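Alpha-rhamnosidase (Dictyoglomus thermophilum, PDB 6I60) probably hydrolyses terminal, non-reducing alpha-L-rhamnose residues from alpha-L-rhamnosides. Local coordinates at residues 746-750 with 751-755. Sequence-based numbering, arbitrary orientation.
Sequences LEDII and IRHDY
Glu747 O accepts two backbone N-H groups where helix 738-750 runs into its following loop, Ile751 N at 2.9 Å and Arg752 N at 3.1 Å, the latter a pi-type i-to-i+5 bond that is nearly straight (161° at the hydrogen). This is the C-terminal end of a helix in the six-hairpin glycosidase domain. The chain then reverses through positive phi at Asp754 and Tyr755, and Tyr755 N reaches back to Ile749 O at 2.7 Å. His753 adds a side-chain bond: ND1 donates to Asp748 O at 2.9 Å, the carbonyl oxygen lying almost in the imidazole plane. With CG anti to the backbone N (chi1 -159°), the Asp748 carboxylate lies alongside the same imidazole; the two planes are 30° apart. Gln721 NE2, from a nearby loop, gives Asp748 OD2 a weak hydrogen bond. Replacing His753 with alanine would probably cost Asp748 O its imidazole donor and open a gap beside the carboxylate. Asp748 OD1 meets the aliphatic part of Arg752, 3.3 Å from CD; Arg752 NE is 4.0 Å from Asp748 OD1 with no N-H directed at the oxygen, so only a loose charge attraction is likely. The Tyr755 ring makes a cation-pi contact with Lys782. Ile750 packs over one face of this ring: Ile750 CG1 lies 3.7 Å from Tyr755 CE2, and CD1 of the same isoleucine sits 3.5 Å from Tyr755 OH.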
ATOM      1  N   LEU A 746      -7.230 -11.464 -31.049  1.00 60.52           N
ATOM      2  CA  LEU A 746      -7.273 -10.200 -31.777  1.00 53.01           C
ATOM      3  C   LEU A 746      -8.617 -10.000 -32.467  1.00 55.17           C
ATOM      4  O   LEU A 746      -9.168  -8.893 -32.453  1.00 56.96           O
ATOM      5  CB  LEU A 746      -6.135 -10.143 -32.796  1.00 53.90           C
ATOM      6  CG  LEU A 746      -4.718  -9.999 -32.235  1.00 52.84           C
ATOM      7  CD1 LEU A 746      -3.676 -10.292 -33.308  1.00 42.83           C
ATOM      8  CD2 LEU A 746      -4.514  -8.611 -31.643  1.00 42.72           C
ATOM      9  N   GLU A 747      -9.159 -11.057 -33.076  1.00 53.15           N
ATOM     10  CA  GLU A 747     -10.446 -10.931 -33.754  1.00 57.69           C
ATOM     11  C   GLU A 747     -11.581 -10.698 -32.766  1.00 59.72           C
ATOM     12  O   GLU A 747     -12.533  -9.974 -33.078  1.00 55.81           O
ATOM     13  CB  GLU A 747     -10.715 -12.172 -34.604  1.00 60.34           C
ATOM     14  CG  GLU A 747      -9.697 -12.382 -35.715  1.00 68.30           C
ATOM     15  CD  GLU A 747     -10.033 -13.562 -36.603  1.00 79.86           C
ATOM     16  OE1 GLU A 747      -9.870 -13.444 -37.837  1.00 91.77           O
ATOM     17  OE2 GLU A 747     -10.460 -14.607 -36.067  1.00 76.63           O
ATOM     18  N   ASP A 748     -11.502 -11.295 -31.575  1.00 58.70           N
ATOM     19  CA  ASP A 748     -12.508 -11.020 -30.557  1.00 56.08           C
ATOM     20  C   ASP A 748     -12.404  -9.589 -30.047  1.00 54.28           C
ATOM     21  O   ASP A 748     -13.412  -9.003 -29.633  1.00 47.92           O
ATOM     22  CB  ASP A 748     -12.371 -12.009 -29.402  1.00 53.16           C
ATOM     23  CG  ASP A 748     -13.643 -12.131 -28.588  1.00 54.73           C
ATOM     24  OD1 ASP A 748     -14.391 -13.111 -28.790  1.00 63.12           O
ATOM     25  OD2 ASP A 748     -13.892 -11.245 -27.744  1.00 52.61           O
ATOM     26  N   ILE A 749     -11.204  -9.013 -30.076  1.00 52.01           N
ATOM     27  CA  ILE A 749     -11.020  -7.637 -29.631  1.00 53.29           C
ATOM     28  C   ILE A 749     -11.433  -6.659 -30.724  1.00 54.80           C
ATOM     29  O   ILE A 749     -12.183  -5.707 -30.478  1.00 54.16           O
ATOM     30  CB  ILE A 749      -9.561  -7.409 -29.198  1.00 50.53           C
ATOM     31  CG1 ILE A 749      -9.279  -8.099 -27.862  1.00 51.63           C
ATOM     32  CG2 ILE A 749      -9.255  -5.923 -29.111  1.00 47.48           C
ATOM     33  CD1 ILE A 749      -7.810  -8.105 -27.485  1.00 49.16           C
ATOM     34  N   ILE A 750     -10.959  -6.885 -31.949  1.00 51.89           N
ATOM     35  CA  ILE A 750     -11.160  -5.910 -33.016  1.00 48.06           C
ATOM     36  C   ILE A 750     -12.527  -6.086 -33.665  1.00 49.05           C
ATOM     37  O   ILE A 750     -13.290  -5.124 -33.808  1.00 52.30           O
ATOM     38  CB  ILE A 750     -10.026  -6.013 -34.050  1.00 44.72           C
ATOM     39  CG1 ILE A 750      -8.675  -5.748 -33.384  1.00 47.08           C
ATOM     40  CG2 ILE A 750     -10.262  -5.043 -35.196  1.00 46.21           C
ATOM     41  CD1 ILE A 750      -7.507  -5.754 -34.342  1.00 44.47           C
ATOM     42  N   ILE A 751     -12.859  -7.308 -34.075  1.00 53.62           N
ATOM     43  CA  ILE A 751     -14.102  -7.533 -34.809  1.00 54.05           C
ATOM     44  C   ILE A 751     -15.286  -7.618 -33.855  1.00 55.19           C
ATOM     45  O   ILE A 751     -16.249  -6.851 -33.965  1.00 59.33           O
ATOM     46  CB  ILE A 751     -13.992  -8.798 -35.682  1.00 48.71           C
ATOM     47  CG1 ILE A 751     -12.753  -8.728 -36.574  1.00 48.74           C
ATOM     48  CG2 ILE A 751     -15.243  -8.972 -36.525  1.00 43.45           C
ATOM     49  CD1 ILE A 751     -12.443 -10.027 -37.285  1.00 51.56           C
ATOM     50  N   ARG A 752     -15.228  -8.545 -32.896  1.00 53.59           N
ATOM     51  CA  ARG A 752     -16.397  -8.824 -32.068  1.00 47.46           C
ATOM     52  C   ARG A 752     -16.688  -7.704 -31.076  1.00 49.32           C
ATOM     53  O   ARG A 752     -17.849  -7.498 -30.704  1.00 47.87           O
ATOM     54  CB  ARG A 752     -16.210 -10.149 -31.327  1.00 49.13           C
ATOM     55  CG  ARG A 752     -16.434 -11.384 -32.194  1.00 58.06           C
ATOM     56  CD  ARG A 752     -16.352 -12.662 -31.370  1.00 67.81           C
ATOM     57  NE  ARG A 752     -16.391 -13.864 -32.199  1.00 87.96           N
ATOM     58  CZ  ARG A 752     -17.483 -14.595 -32.408  1.00 96.21           C
ATOM     59  NH1 ARG A 752     -18.635 -14.245 -31.853  1.00 91.09           N
ATOM     60  NH2 ARG A 752     -17.424 -15.676 -33.176  1.00 94.22           N
ATOM     61  N   HIS A 753     -15.666  -6.969 -30.637  1.00 53.04           N
ATOM     62  CA  HIS A 753     -15.841  -5.990 -29.574  1.00 50.72           C
ATOM     63  C   HIS A 753     -15.386  -4.583 -29.937  1.00 50.27           C
ATOM     64  O   HIS A 753     -15.568  -3.668 -29.126  1.00 47.76           O
ATOM     65  CB  HIS A 753     -15.109  -6.453 -28.308  1.00 47.18           C
ATOM     66  CG  HIS A 753     -15.840  -7.518 -27.552  1.00 42.83           C
ATOM     67  ND1 HIS A 753     -15.726  -8.857 -27.857  1.00 46.55           N
ATOM     68  CD2 HIS A 753     -16.708  -7.441 -26.516  1.00 46.29           C
ATOM     69  CE1 HIS A 753     -16.486  -9.559 -27.035  1.00 45.96           C
ATOM     70  NE2 HIS A 753     -17.092  -8.724 -26.212  1.00 43.22           N
ATOM     71  N   ASP A 754     -14.807  -4.382 -31.123  1.00 50.98           N
ATOM     72  CA  ASP A 754     -14.430  -3.052 -31.605  1.00 50.42           C
ATOM     73  C   ASP A 754     -13.499  -2.346 -30.618  1.00 49.60           C
ATOM     74  O   ASP A 754     -13.764  -1.230 -30.164  1.00 48.61           O
ATOM     75  CB  ASP A 754     -15.672  -2.205 -31.897  1.00 51.40           C
ATOM     76  CG  ASP A 754     -15.352  -0.947 -32.680  1.00 56.96           C
ATOM     77  OD1 ASP A 754     -14.559  -1.025 -33.641  1.00 53.23           O
ATOM     78  OD2 ASP A 754     -15.894   0.120 -32.328  1.00 63.58           O
ATOM     79  N   TYR A 755     -12.400  -3.024 -30.283  1.00 51.18           N
ATOM     80  CA  TYR A 755     -11.378  -2.508 -29.370  1.00 49.64           C
ATOM     81  C   TYR A 755     -11.978  -2.161 -28.004  1.00 50.90           C
ATOM     82  O   TYR A 755     -11.925  -1.023 -27.539  1.00 55.17           O
ATOM     83  CB  TYR A 755     -10.660  -1.299 -29.978  1.00 49.23           C
ATOM     84  CG  TYR A 755      -9.967  -1.587 -31.287  1.00 42.64           C
ATOM     85  CD1 TYR A 755     -10.630  -1.432 -32.493  1.00 40.16           C
ATOM     86  CD2 TYR A 755      -8.643  -2.006 -31.315  1.00 44.50           C
ATOM     87  CE1 TYR A 755      -9.998  -1.689 -33.692  1.00 48.17           C
ATOM     88  CE2 TYR A 755      -8.003  -2.265 -32.507  1.00 43.96           C
ATOM     89  CZ  TYR A 755      -8.684  -2.105 -33.694  1.00 48.90           C
ATOM     90  OH  TYR A 755      -8.047  -2.363 -34.886  1.00 56.17           O
TER